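Local coordinates for adhesion and penetration protein autotransporter (Haemophilus influenzae, PDB 3SYJ) that promotes adherence to and invasion of host cells, is probably a serine protease, and self-associates between bacterial cells to cause aggregation, at residues S55-A60 and V75-V80; E64-V69 and N118-K123; F94-V99 and V125-P130; I131-N136 and V254-F259. All coordinates share one frame; numbering follows the deposited sequence.

Contact 1 (S55-A60 and V75-V80)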
loop_
_atom_site.group_PDB
_atom_site.type_symbol
_atom_site.label_atom_id
_atom_site.label_comp_id
_atom_site.label_asym_id
_atom_site.label_seq_id
_atom_site.Cartn_x
_atom_site.Cartn_y
_atom_site.Cartn_z
ATOM N N SER A 55 54.546 -28.840 -12.033
ATOM C CA SER A 55 54.148 -30.197 -11.707
ATOM C C SER A 55 54.012 -30.331 -10.198
ATOM O O SER A 55 54.716 -29.671 -9.445
ATOM C CB SER A 55 55.151 -31.213 -12.255
ATOM O OG SER A 55 56.409 -31.066 -11.628
ATOM N N ARG A 56 53.090 -31.180 -9.767
ATOM C CA ARG A 56 52.893 -31.458 -8.353
ATOM C C ARG A 56 54.188 -31.815 -7.617
ATOM O O ARG A 56 54.336 -31.509 -6.438
ATOM C CB ARG A 56 51.902 -32.607 -8.193
ATOM C CG ARG A 56 50.452 -32.221 -8.392
ATOM C CD ARG A 56 49.929 -31.600 -7.115
ATOM N NE ARG A 56 49.748 -30.174 -7.284
ATOM C CZ ARG A 56 49.872 -29.273 -6.316
ATOM N NH1 ARG A 56 50.218 -29.633 -5.082
ATOM N NH2 ARG A 56 49.670 -27.994 -6.602
ATOM N N ASN A 57 55.114 -32.489 -8.290
ATOM C CA ASN A 57 56.352 -32.893 -7.626
ATOM C C ASN A 57 57.419 -31.806 -7.646
ATOM O O ASN A 57 58.533 -32.017 -7.180
ATOM C CB ASN A 57 56.903 -34.189 -8.221
ATOM C CG ASN A 57 57.325 -34.034 -9.657
ATOM O OD1 ASN A 57 57.609 -32.928 -10.117
ATOM N ND2 ASN A 57 57.370 -35.144 -10.383
ATOM N N GLY A 58 57.072 -30.648 -8.198
ATOM C CA GLY A 58 57.927 -29.481 -8.130
ATOM C C GLY A 58 59.154 -29.465 -9.022
ATOM O O GLY A 58 59.874 -28.469 -9.052
ATOM N N VAL A 59 59.417 -30.537 -9.758
ATOM C CA VAL A 59 60.665 -30.564 -10.520
ATOM C C VAL A 59 60.525 -30.104 -11.973
ATOM O O VAL A 59 61.518 -30.067 -12.705
ATOM C CB VAL A 59 61.356 -31.944 -10.479
ATOM C CG1 VAL A 59 61.579 -32.386 -9.040
ATOM C CG2 VAL A 59 60.541 -32.967 -11.236
ATOM N N ALA A 60 59.316 -29.741 -12.398
ATOM C CA ALA A 60 59.127 -29.335 -13.799
ATOM C C ALA A 60 58.004 -28.335 -14.034
ATOM O O ALA A 60 57.099 -28.178 -13.208
ATOM C CB ALA A 60 58.940 -30.558 -14.698
ATOM N N VAL A 75 67.256 -37.747 -13.334
ATOM C CA VAL A 75 67.295 -38.884 -14.245
ATOM C C VAL A 75 66.294 -39.978 -13.906
ATOM O O VAL A 75 66.196 -40.967 -14.626
ATOM C CB VAL A 75 68.711 -39.517 -14.282
ATOM C CG1 VAL A 75 69.723 -38.522 -14.805
ATOM C CG2 VAL A 75 69.104 -40.013 -12.899
ATOM N N GLY A 76 65.545 -39.800 -12.824
ATOM C CA GLY A 76 64.667 -40.851 -12.339
ATOM C C GLY A 76 63.178 -40.760 -12.656
ATOM O O GLY A 76 62.530 -41.790 -12.879
ATOM N N TYR A 77 62.621 -39.552 -12.666
ATOM C CA TYR A 77 61.173 -39.407 -12.819
ATOM C C TYR A 77 60.747 -39.739 -14.241
ATOM O O TYR A 77 61.470 -39.463 -15.180
ATOM C CB TYR A 77 60.691 -38.013 -12.391
ATOM C CG TYR A 77 60.953 -36.893 -13.370
ATOM C CD1 TYR A 77 59.912 -36.076 -13.809
ATOM C CD2 TYR A 77 62.239 -36.622 -13.834
ATOM C CE1 TYR A 77 60.143 -35.032 -14.696
ATOM C CE2 TYR A 77 62.481 -35.577 -14.722
ATOM C CZ TYR A 77 61.426 -34.785 -15.153
ATOM O OH TYR A 77 61.640 -33.747 -16.040
ATOM N N THR A 78 59.576 -40.345 -14.391
ATOM C CA THR A 78 59.118 -40.798 -15.703
ATOM C C THR A 78 57.780 -40.182 -16.090
ATOM O O THR A 78 57.253 -40.463 -17.162
ATOM C CB THR A 78 58.963 -42.323 -15.726
ATOM O OG1 THR A 78 58.092 -42.721 -14.658
ATOM C CG2 THR A 78 60.304 -42.986 -15.537
ATOM N N ASP A 79 57.233 -39.347 -15.214
ATOM C CA ASP A 79 55.925 -38.746 -15.450
ATOM C C ASP A 79 55.691 -37.542 -14.550
ATOM O O ASP A 79 56.416 -37.332 -13.574
ATOM C CB ASP A 79 54.819 -39.785 -15.244
ATOM C CG ASP A 79 54.958 -40.538 -13.938
ATOM O OD1 ASP A 79 55.071 -39.883 -12.883
ATOM O OD2 ASP A 79 54.949 -41.787 -13.965
ATOM N N VAL A 80 54.680 -36.748 -14.888
ATOM C CA VAL A 80 54.314 -35.597 -14.073
ATOM C C VAL A 80 52.806 -35.529 -13.944
ATOM O O VAL A 80 52.085 -36.144 -14.730
ATOM C CB VAL A 80 54.835 -34.270 -14.674
ATOM C CG1 VAL A 80 56.356 -34.186 -14.549
ATOM C CG2 VAL A 80 54.407 -34.128 -16.125
HETATM O O HOH W 1 57.353 -37.750 -10.889
#

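Contact 2 (E64-V69 and N118-K123)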
loop_
_atom_site.group_PDB
_atom_site.type_symbol
_atom_site.label_atom_id
_atom_site.label_comp_id
_atom_site.label_asym_id
_atom_site.label_seq_id
_atom_site.Cartn_x
_atom_site.Cartn_y
_atom_site.Cartn_z
ATOM N N GLU A 64 54.805 -26.076 -23.041
ATOM C CA GLU A 64 53.954 -26.232 -24.217
ATOM C C GLU A 64 52.891 -27.256 -23.860
ATOM O O GLU A 64 52.907 -27.798 -22.754
ATOM C CB GLU A 64 54.764 -26.692 -25.426
ATOM C CG GLU A 64 54.612 -25.785 -26.659
ATOM C CD GLU A 64 53.168 -25.648 -27.145
ATOM O OE1 GLU A 64 52.734 -24.501 -27.400
ATOM O OE2 GLU A 64 52.471 -26.680 -27.269
ATOM N N ASN A 65 51.974 -27.529 -24.784
ATOM C CA ASN A 65 50.881 -28.454 -24.513
ATOM C C ASN A 65 51.351 -29.854 -24.111
ATOM O O ASN A 65 50.731 -30.507 -23.268
ATOM C CB ASN A 65 49.917 -28.515 -25.703
ATOM C CG ASN A 65 49.224 -27.188 -25.959
ATOM O OD1 ASN A 65 49.070 -26.765 -27.111
ATOM N ND2 ASN A 65 48.805 -26.517 -24.883
ATOM N N GLN A 66 52.444 -30.322 -24.707
ATOM C CA GLN A 66 52.991 -31.628 -24.336
ATOM C C GLN A 66 54.485 -31.584 -24.018
ATOM O O GLN A 66 55.187 -32.571 -24.211
ATOM C CB GLN A 66 52.698 -32.690 -25.413
ATOM C CG GLN A 66 53.258 -32.386 -26.810
ATOM C CD GLN A 66 53.076 -33.545 -27.810
ATOM O OE1 GLN A 66 52.855 -34.696 -27.420
ATOM N NE2 GLN A 66 53.178 -33.234 -29.104
ATOM N N TYR A 67 54.975 -30.445 -23.533
ATOM C CA TYR A 67 56.390 -30.328 -23.173
ATOM C C TYR A 67 56.625 -29.689 -21.801
ATOM O O TYR A 67 55.936 -28.747 -21.407
ATOM C CB TYR A 67 57.173 -29.557 -24.237
ATOM C CG TYR A 67 57.208 -30.231 -25.581
ATOM C CD1 TYR A 67 58.249 -31.080 -25.926
ATOM C CD2 TYR A 67 56.198 -30.015 -26.511
ATOM C CE1 TYR A 67 58.284 -31.694 -27.157
ATOM C CE2 TYR A 67 56.221 -30.626 -27.746
ATOM C CZ TYR A 67 57.265 -31.464 -28.064
ATOM O OH TYR A 67 57.295 -32.078 -29.293
ATOM N N ILE A 68 57.606 -30.216 -21.077
ATOM C CA ILE A 68 58.014 -29.639 -19.806
ATOM C C ILE A 68 59.489 -29.297 -19.863
ATOM O O ILE A 68 60.178 -29.613 -20.841
ATOM C CB ILE A 68 57.768 -30.602 -18.635
ATOM C CG1 ILE A 68 58.431 -31.956 -18.904
ATOM C CG2 ILE A 68 56.275 -30.759 -18.392
ATOM C CD1 ILE A 68 58.371 -32.908 -17.730
ATOM N N VAL A 69 59.973 -28.639 -18.815
ATOM C CA VAL A 69 61.385 -28.279 -18.716
ATOM C C VAL A 69 61.893 -28.622 -17.322
ATOM O O VAL A 69 61.164 -28.484 -16.338
ATOM C CB VAL A 69 61.617 -26.790 -19.020
ATOM C CG1 VAL A 69 61.144 -25.918 -17.865
ATOM C CG2 VAL A 69 63.079 -26.535 -19.307
ATOM N N ASN A 118 64.192 -31.051 -22.087
ATOM C CA ASN A 118 62.839 -30.634 -22.460
ATOM C C ASN A 118 61.940 -31.827 -22.778
ATOM O O ASN A 118 61.629 -32.078 -23.941
ATOM C CB ASN A 118 62.891 -29.725 -23.684
ATOM C CG ASN A 118 62.805 -28.260 -23.329
ATOM O OD1 ASN A 118 61.889 -27.835 -22.626
ATOM N ND2 ASN A 118 63.745 -27.472 -23.832
ATOM N N PRO A 119 61.522 -32.570 -21.743
ATOM C CA PRO A 119 60.737 -33.795 -21.923
ATOM C C PRO A 119 59.442 -33.580 -22.699
ATOM O O PRO A 119 58.764 -32.561 -22.539
ATOM C CB PRO A 119 60.420 -34.224 -20.489
ATOM C CG PRO A 119 61.504 -33.628 -19.666
ATOM C CD PRO A 119 61.840 -32.318 -20.331
ATOM N N ARG A 120 59.118 -34.554 -23.545
ATOM C CA ARG A 120 57.855 -34.601 -24.269
ATOM C C ARG A 120 56.938 -35.580 -23.534
ATOM O O ARG A 120 57.378 -36.653 -23.118
ATOM C CB ARG A 120 58.107 -35.071 -25.707
ATOM C CG ARG A 120 56.893 -35.105 -26.618
ATOM C CD ARG A 120 57.226 -35.793 -27.937
ATOM N NE ARG A 120 56.231 -35.511 -28.968
ATOM C CZ ARG A 120 55.982 -36.299 -30.013
ATOM N NH1 ARG A 120 56.656 -37.430 -30.175
ATOM N NH2 ARG A 120 55.052 -35.958 -30.895
ATOM N N LEU A 121 55.678 -35.193 -23.355
ATOM C CA LEU A 121 54.690 -36.008 -22.648
ATOM C C LEU A 121 53.835 -36.781 -23.644
ATOM O O LEU A 121 53.768 -36.422 -24.808
ATOM C CB LEU A 121 53.804 -35.112 -21.787
ATOM C CG LEU A 121 54.580 -34.228 -20.812
ATOM C CD1 LEU A 121 53.638 -33.308 -20.040
ATOM C CD2 LEU A 121 55.395 -35.087 -19.867
ATOM N N HIS A 122 53.180 -37.842 -23.190
ATOM C CA HIS A 122 52.437 -38.690 -24.109
ATOM C C HIS A 122 51.053 -38.137 -24.455
ATOM O O HIS A 122 50.449 -38.564 -25.438
ATOM C CB HIS A 122 52.375 -40.149 -23.618
ATOM C CG HIS A 122 51.300 -40.423 -22.610
ATOM N ND1 HIS A 122 51.187 -39.726 -21.425
ATOM C CD2 HIS A 122 50.309 -41.348 -22.597
ATOM C CE1 HIS A 122 50.164 -40.195 -20.736
ATOM N NE2 HIS A 122 49.611 -41.178 -21.426
ATOM N N LYS A 123 50.573 -37.173 -23.669
ATOM C CA LYS A 123 49.277 -36.542 -23.925
ATOM C C LYS A 123 49.348 -35.022 -23.823
ATOM O O LYS A 123 50.178 -34.493 -23.086
ATOM C CB LYS A 123 48.239 -37.044 -22.929
ATOM C CG LYS A 123 47.840 -38.499 -23.099
ATOM C CD LYS A 123 46.944 -38.710 -24.301
ATOM C CE LYS A 123 46.495 -40.164 -24.375
ATOM N NZ LYS A 123 45.514 -40.400 -25.479
#

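Contact 3 (F94-V99 and V125-P130)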
loop_
_atom_site.group_PDB
_atom_site.type_symbol
_atom_site.label_atom_id
_atom_site.label_comp_id
_atom_site.label_asym_id
_atom_site.label_seq_id
_atom_site.Cartn_x
_atom_site.Cartn_y
_atom_site.Cartn_z
ATOM N N PHE A 94 45.646 -36.900 -13.526
ATOM C CA PHE A 94 46.105 -37.690 -14.655
ATOM C C PHE A 94 47.627 -37.778 -14.679
ATOM O O PHE A 94 48.320 -36.787 -14.452
ATOM C CB PHE A 94 45.576 -37.087 -15.953
ATOM C CG PHE A 94 45.824 -37.934 -17.163
ATOM C CD1 PHE A 94 45.035 -39.042 -17.427
ATOM C CD2 PHE A 94 46.837 -37.611 -18.050
ATOM C CE1 PHE A 94 45.265 -39.825 -18.546
ATOM C CE2 PHE A 94 47.069 -38.380 -19.166
ATOM C CZ PHE A 94 46.281 -39.494 -19.418
ATOM N N THR A 95 48.142 -38.972 -14.949
ATOM C CA THR A 95 49.576 -39.181 -15.018
ATOM C C THR A 95 50.071 -38.986 -16.445
ATOM O O THR A 95 49.813 -39.817 -17.319
ATOM C CB THR A 95 49.958 -40.587 -14.504
ATOM O OG1 THR A 95 49.459 -40.761 -13.167
ATOM C CG2 THR A 95 51.468 -40.769 -14.494
ATOM N N TYR A 96 50.751 -37.869 -16.693
ATOM C CA TYR A 96 51.333 -37.610 -18.002
ATOM C C TYR A 96 52.714 -38.246 -18.078
ATOM O O TYR A 96 53.569 -37.953 -17.250
ATOM C CB TYR A 96 51.426 -36.103 -18.263
ATOM C CG TYR A 96 50.070 -35.442 -18.367
ATOM C CD1 TYR A 96 49.353 -35.468 -19.559
ATOM C CD2 TYR A 96 49.504 -34.805 -17.274
ATOM C CE1 TYR A 96 48.101 -34.883 -19.649
ATOM C CE2 TYR A 96 48.270 -34.213 -17.354
ATOM C CZ TYR A 96 47.569 -34.260 -18.545
ATOM O OH TYR A 96 46.336 -33.675 -18.615
ATOM N N LYS A 97 52.933 -39.108 -19.070
ATOM C CA LYS A 97 54.192 -39.851 -19.187
ATOM C C LYS A 97 55.212 -39.204 -20.112
ATOM O O LYS A 97 54.882 -38.772 -21.209
ATOM C CB LYS A 97 53.935 -41.273 -19.691
ATOM C CG LYS A 97 53.020 -42.106 -18.818
ATOM C CD LYS A 97 52.621 -43.403 -19.522
ATOM C CE LYS A 97 51.580 -44.174 -18.718
ATOM N NZ LYS A 97 51.182 -45.440 -19.394
ATOM N N ILE A 98 56.463 -39.170 -19.669
ATOM C CA ILE A 98 57.572 -38.736 -20.505
ATOM C C ILE A 98 57.875 -39.804 -21.561
ATOM O O ILE A 98 58.097 -40.969 -21.225
ATOM C CB ILE A 98 58.837 -38.485 -19.645
ATOM C CG1 ILE A 98 58.660 -37.221 -18.790
ATOM C CG2 ILE A 98 60.085 -38.385 -20.519
ATOM C CD1 ILE A 98 59.697 -37.068 -17.683
ATOM N N VAL A 99 57.880 -39.408 -22.832
ATOM C CA VAL A 99 58.149 -40.335 -23.926
ATOM C C VAL A 99 59.492 -40.026 -24.568
ATOM O O VAL A 99 60.019 -40.818 -25.342
ATOM C CB VAL A 99 57.043 -40.280 -25.003
ATOM C CG1 VAL A 99 55.692 -40.592 -24.378
ATOM C CG2 VAL A 99 57.012 -38.917 -25.681
ATOM N N VAL A 125 48.387 -31.686 -22.231
ATOM C CA VAL A 125 47.944 -31.378 -20.874
ATOM C C VAL A 125 46.731 -30.458 -20.901
ATOM O O VAL A 125 46.759 -29.410 -21.535
ATOM C CB VAL A 125 49.071 -30.732 -20.033
ATOM C CG1 VAL A 125 48.524 -30.262 -18.674
ATOM C CG2 VAL A 125 50.243 -31.700 -19.863
ATOM N N THR A 126 45.670 -30.849 -20.204
ATOM C CA THR A 126 44.407 -30.116 -20.254
ATOM C C THR A 126 44.162 -29.235 -19.024
ATOM O O THR A 126 43.380 -28.289 -19.080
ATOM C CB THR A 126 43.224 -31.090 -20.360
ATOM O OG1 THR A 126 43.293 -32.033 -19.280
ATOM C CG2 THR A 126 43.247 -31.839 -21.711
ATOM N N GLU A 127 44.819 -29.550 -17.910
ATOM C CA GLU A 127 44.499 -28.924 -16.623
ATOM C C GLU A 127 44.986 -27.484 -16.490
ATOM O O GLU A 127 44.487 -26.734 -15.655
ATOM C CB GLU A 127 45.047 -29.765 -15.460
ATOM C CG GLU A 127 44.307 -31.080 -15.192
ATOM C CD GLU A 127 44.679 -32.191 -16.164
ATOM O OE1 GLU A 127 45.618 -31.988 -16.961
ATOM O OE2 GLU A 127 44.026 -33.266 -16.130
ATOM N N ALA A 128 45.957 -27.103 -17.311
ATOM C CA ALA A 128 46.567 -25.781 -17.217
ATOM C C ALA A 128 47.138 -25.321 -18.556
ATOM O O ALA A 128 47.583 -26.139 -19.371
ATOM C CB ALA A 128 47.671 -25.787 -16.156
ATOM N N ALA A 129 47.133 -24.011 -18.773
ATOM C CA ALA A 129 47.723 -23.426 -19.965
ATOM C C ALA A 129 49.225 -23.349 -19.764
ATOM O O ALA A 129 49.685 -22.936 -18.705
ATOM C CB ALA A 129 47.154 -22.037 -20.200
ATOM N N PRO A 130 50.002 -23.756 -20.773
ATOM C CA PRO A 130 51.462 -23.680 -20.652
ATOM C C PRO A 130 51.911 -22.248 -20.401
ATOM O O PRO A 130 51.145 -21.309 -20.636
ATOM C CB PRO A 130 51.958 -24.138 -22.028
ATOM C CG PRO A 130 50.833 -24.941 -22.596
ATOM C CD PRO A 130 49.576 -24.313 -22.065
HETATM O O HOH W 2 45.009 -34.165 -13.562
#

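Contact 4 (I131-N136 and V254-F259)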
loop_
_atom_site.group_PDB
_atom_site.type_symbol
_atom_site.label_atom_id
_atom_site.label_comp_id
_atom_site.label_asym_id
_atom_site.label_seq_id
_atom_site.Cartn_x
_atom_site.Cartn_y
_atom_site.Cartn_z
ATOM N N ILE A 131 53.143 -22.082 -19.928
ATOM C CA ILE A 131 53.696 -20.757 -19.697
ATOM C C ILE A 131 54.756 -20.454 -20.748
ATOM O O ILE A 131 55.476 -21.348 -21.192
ATOM C CB ILE A 131 54.286 -20.623 -18.265
ATOM C CG1 ILE A 131 54.549 -19.163 -17.924
ATOM C CG2 ILE A 131 55.555 -21.441 -18.101
ATOM C CD1 ILE A 131 54.504 -18.884 -16.441
ATOM N N ASP A 132 54.835 -19.195 -21.161
ATOM C CA ASP A 132 55.839 -18.783 -22.126
ATOM C C ASP A 132 57.214 -18.708 -21.484
ATOM O O ASP A 132 57.333 -18.483 -20.275
ATOM C CB ASP A 132 55.481 -17.424 -22.731
ATOM C CG ASP A 132 54.252 -17.483 -23.612
ATOM O OD1 ASP A 132 53.743 -18.597 -23.846
ATOM O OD2 ASP A 132 53.801 -16.415 -24.071
ATOM N N MET A 133 58.245 -18.891 -22.308
ATOM C CA MET A 133 59.633 -18.731 -21.894
ATOM C C MET A 133 60.202 -17.328 -22.176
ATOM O O MET A 133 59.799 -16.657 -23.130
ATOM C CB MET A 133 60.502 -19.745 -22.625
ATOM C CG MET A 133 60.106 -21.179 -22.406
ATOM S SD MET A 133 61.332 -22.243 -23.164
ATOM C CE MET A 133 60.805 -23.842 -22.575
ATOM N N THR A 134 61.146 -16.890 -21.344
ATOM C CA THR A 134 61.927 -15.700 -21.662
ATOM C C THR A 134 62.842 -16.085 -22.819
ATOM O O THR A 134 63.163 -17.263 -22.990
ATOM C CB THR A 134 62.750 -15.183 -20.446
ATOM O OG1 THR A 134 63.543 -16.244 -19.896
ATOM C CG2 THR A 134 61.827 -14.635 -19.373
ATOM N N SER A 135 63.253 -15.113 -23.626
ATOM C CA SER A 135 63.951 -15.448 -24.864
ATOM C C SER A 135 65.436 -15.089 -24.882
ATOM O O SER A 135 66.188 -15.590 -25.716
ATOM C CB SER A 135 63.244 -14.810 -26.053
ATOM O OG SER A 135 63.114 -13.418 -25.858
ATOM N N ASN A 136 65.857 -14.225 -23.965
ATOM C CA ASN A 136 67.244 -13.772 -23.931
ATOM C C ASN A 136 68.085 -14.694 -23.066
ATOM O O ASN A 136 67.649 -15.116 -21.995
ATOM C CB ASN A 136 67.302 -12.341 -23.400
ATOM C CG ASN A 136 68.595 -11.626 -23.762
ATOM O OD1 ASN A 136 69.689 -12.173 -23.622
ATOM N ND2 ASN A 136 68.470 -10.379 -24.212
ATOM N N VAL A 254 66.150 -20.405 -19.302
ATOM C CA VAL A 254 65.417 -21.280 -20.219
ATOM C C VAL A 254 65.871 -21.042 -21.651
ATOM O O VAL A 254 66.246 -19.925 -22.013
ATOM C CB VAL A 254 63.890 -21.093 -20.115
ATOM C CG1 VAL A 254 63.385 -21.604 -18.764
ATOM C CG2 VAL A 254 63.516 -19.630 -20.333
ATOM N N ARG A 255 65.816 -22.094 -22.463
ATOM C CA ARG A 255 66.368 -22.050 -23.812
ATOM C C ARG A 255 65.294 -22.159 -24.899
ATOM O O ARG A 255 64.939 -23.246 -25.335
ATOM C CB ARG A 255 67.451 -23.120 -23.956
ATOM C CG ARG A 255 68.492 -23.001 -22.840
ATOM C CD ARG A 255 69.573 -24.066 -22.891
ATOM N NE ARG A 255 70.363 -24.063 -21.662
ATOM C CZ ARG A 255 71.120 -25.077 -21.258
ATOM N NH1 ARG A 255 71.202 -26.173 -21.991
ATOM N NH2 ARG A 255 71.792 -24.998 -20.121
ATOM N N LYS A 256 64.792 -21.008 -25.331
ATOM C CA LYS A 256 63.681 -20.931 -26.270
ATOM C C LYS A 256 64.039 -21.479 -27.657
ATOM O O LYS A 256 63.206 -22.089 -28.322
ATOM C CB LYS A 256 63.226 -19.477 -26.384
ATOM C CG LYS A 256 61.951 -19.247 -27.168
ATOM C CD LYS A 256 60.764 -19.094 -26.235
ATOM C CE LYS A 256 59.661 -18.252 -26.870
ATOM N NZ LYS A 256 60.096 -16.845 -27.125
ATOM N N SER A 257 65.276 -21.254 -28.094
ATOM C CA SER A 257 65.715 -21.707 -29.413
ATOM C C SER A 257 65.905 -23.207 -29.449
ATOM O O SER A 257 65.650 -23.851 -30.465
ATOM C CB SER A 257 67.023 -21.030 -29.820
ATOM O OG SER A 257 66.768 -19.817 -30.504
ATOM N N TYR A 258 66.377 -23.759 -28.342
ATOM C CA TYR A 258 66.555 -25.195 -28.246
ATOM C C TYR A 258 65.193 -25.853 -28.245
ATOM O O TYR A 258 64.976 -26.855 -28.924
ATOM C CB TYR A 258 67.312 -25.549 -26.975
ATOM C CG TYR A 258 67.363 -27.018 -26.644
ATOM C CD1 TYR A 258 68.073 -27.907 -27.441
ATOM C CD2 TYR A 258 66.732 -27.512 -25.509
ATOM C CE1 TYR A 258 68.141 -29.255 -27.124
ATOM C CE2 TYR A 258 66.796 -28.851 -25.182
ATOM C CZ TYR A 258 67.502 -29.719 -25.993
ATOM O OH TYR A 258 67.562 -31.054 -25.670
ATOM N N PHE A 259 64.262 -25.284 -27.492
ATOM C CA PHE A 259 62.934 -25.865 -27.450
ATOM C C PHE A 259 62.293 -25.870 -28.835
ATOM O O PHE A 259 61.640 -26.838 -29.209
ATOM C CB PHE A 259 62.018 -25.134 -26.480
ATOM C CG PHE A 259 60.601 -25.592 -26.570
ATOM C CD1 PHE A 259 60.223 -26.805 -26.022
ATOM C CD2 PHE A 259 59.658 -24.843 -27.255
ATOM C CE1 PHE A 259 58.918 -27.251 -26.121
ATOM C CE2 PHE A 259 58.354 -25.285 -27.358
ATOM C CZ PHE A 259 57.988 -26.494 -26.790
HETATM O O HOH W 3 65.851 -17.277 -20.913
HETATM O O HOH W 4 65.307 -18.351 -24.247
#

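Contact 1 (S55-A60 and V75-V80)
Ser-55 and Val-80 mark the closest approach of the two backbones, 5.9 Å between their CA atoms, yet no hydrogen bond joins the segments directly. Residues 55-58 form a type I beta turn, closed by Gly-58 N to Ser-55 O, while Ser-55 N bonds to Ala-60 O; the side chains of Ser-55 and Asn-57 face strand 79-80. Asn-57 stiffens the loop. With CG placed between its own N and carbonyl carbon (chi1 65°), its OD1 accepts the Val-59 N-H at 3.0 Å in a nearly straight bond, an Asx turn. The hydroxyl Ser-55 OG reaches the same Asn-57 OD1 at 2.7 Å from the opposite face of the amide plane, so two bonds restrain the rotation of the amide, and ND2 is left facing residues 77-80. There a water links the sides, held weakly by Asn-57 ND2 and donating to Asp-79 O at 2.9 Å. The rest is apolar. Val-59 CG2 lies over one face of the Tyr-77 ring, a CH-pi contact 4.2 Å from the centroid, and Ser-55 CB meets Val-80 CB at 3.9 Å. Val-59 is about 7 Å, between side chains, from Ser-218, the probable catalytic serine. Strand 67-69 adjoins the contact through Ile-68, which touches Ala-60, Tyr-77 and Val-80; Tyr-77 OH bonds to His-117 NE2, and Val-80 pairs by its backbone with Tyr-96 of strand 96-100.

Contact 2 (E64-V69 and N118-K123)
Tyr-67 and Arg-120 face each other as a non-hydrogen-bonded antiparallel pair, a single beta bridge within the protease domain, whose family belongs to the chymotrypsin-like PA clan. The bridge is flanked by two backbone bonds, Leu-121 N to Gln-66 O (2.8 Å) and Ile-68 N to Pro-119 O (3.0 Å). Packing is dense around Ile-68: chi1 54° places CG1 against the proline ring, the two side chains cross at about a right angle, and Ile-68 CG2 meets Leu-121 CD1 at 4.0 Å. Beside the bridge, the Tyr-67 ring and the extended Arg-120 chain run side by side in the same direction, with Tyr-67 CE1 3.7 Å from Arg-120 CB and the ring and guanidinium planes 22° apart. Their polar ends are held from outside: Tyr-67 OH by Asp-266, Arg-120 NH1 by Asn-335 OD1 and Gly-337 O. Toward Asn-65 and Lys-123 the segments diverge. There the contact thins to backbone approaches such as Asn-65 O to Lys-123 O at 4.0 Å, and Lys-123 NZ bonds to Arg-403 O and forms a salt bridge with Asp-402. At the other extreme, Ile-68 CG1 presses against Pro-119 CB at 3.4 Å, closer than ordinary van der Waals contact.

Contact 3 (F94-V99 and V125-P130)
Tyr-96 drives its phenol end into the loop 125-130, and most of the polar atoms around that hydroxyl can be accounted for. Tyr-96 OH donates to Glu-127 OE1; the two side chains meet tip to tip, with the ring and carboxylate planes 77° apart. The modelled separation of Tyr-96 OH and Glu-127 OE1, 2.5 Å, is very short, and its exact length is doubtful. As an acceptor the same hydroxyl takes the Thr-126 N-H, a weak but fairly straight bond of 3.3 Å from Thr-126 N to Tyr-96 OH, and is further bonded to Arg-403 NH2. The buried phenol is thus gripped from several directions. Glu-127 can offer OE1 because its chain bends at chi2 (78°), which folds CD back. Its second oxygen, OE2, accepts a weak hydrogen bond from a water lying 2.9 Å away; that water in turn accepts from Phe-94 N at 2.8 Å, tying the far end of the segment to the carboxylate. Arg-403 NH1 forms a long, weak ion pair with Glu-127 OE2; the positive charge of Arg-403 would tend to favour the ionised glutamate. Thr-126 OG1 finds its main partner in Ser-425 OG. Apolar groups clamp the ring: Val-125 CG2 sits over the centre of one face, 3.7 Å from the Tyr-96 centroid, and Phe-94 CD2 covers the opposite face. Around this knot lie beta-helix strands 403-407 and 449-452, which touch Thr-126 and Glu-127, while Leu-121 of strand 120-121 packs on Tyr-96; the contact therefore lies where the protease domain meets the beta-helix.

Contact 4 (I131-N136 and V254-F259)
Val-254 opens the second segment by pushing CG2 into the loop 131-136, 3.8 Å from Met-133 CB and 3.4 Å from Thr-134 OG1, while its CB lies close to Met-133 SD. A first water bonds to Thr-134 OG1 and lies within hydrogen-bonding distance of Val-254 O and Asn-136 O, its two protons not assigned among them; the Thr-134 hydroxyl is held in addition by Asn-235 OD1. Arg-255 follows at the N-cap position of helix 256-266. Its guanidinium is engaged outside the contact, NH2 bonding to Glu-113 O and the group forming a cation-pi pair with Tyr-104. Lys-256, in the first turn, gives its backbone N to a second water at 2.9 Å. That water donates to Thr-134 O at 2.7 Å as well as to Val-254 O, so a single molecule joins loop and helix start. The lysine side chain leaves with CG anti to the backbone N (chi1 -172°), its CD rests 3.7 Å from Met-133 CB, and Met-133 SD passes close to its CA. Phe-259, one turn on, bonds through N to Arg-255 O, lets Met-133 CE approach its CB at 4.3 Å, and meets the Tyr-67 ring edge to face. With no direct hydrogen bond across the segments, the loop is held to the helix start by the extended Met-133 side chain and by the second water, which satisfies the leading helix N-H.

All four contacts belong to the N-terminal protease domain of the passenger, on one side of the chain's centre. Contacts 1, 2 and 3 are stitched together by the three-stranded antiparallel sheet 79-80, 96-100, 120-121: strand 96-100 lies in the middle, bonded to a strand of contact 1 and to one of contact 2. Their centres are 7 to 11 Å apart. Along the chain contact 2 interleaves with both 1 and 3, whereas contact 4 follows them all, its loop continuing directly from 125-130. The centres of contacts 2 and 4 are about 14 Å apart, yet helix 256-266 touches contact 2 through Phe-259 and Tyr-258. Sequence-distant loops are thereby drawn into one compact domain seated against the beta-helix.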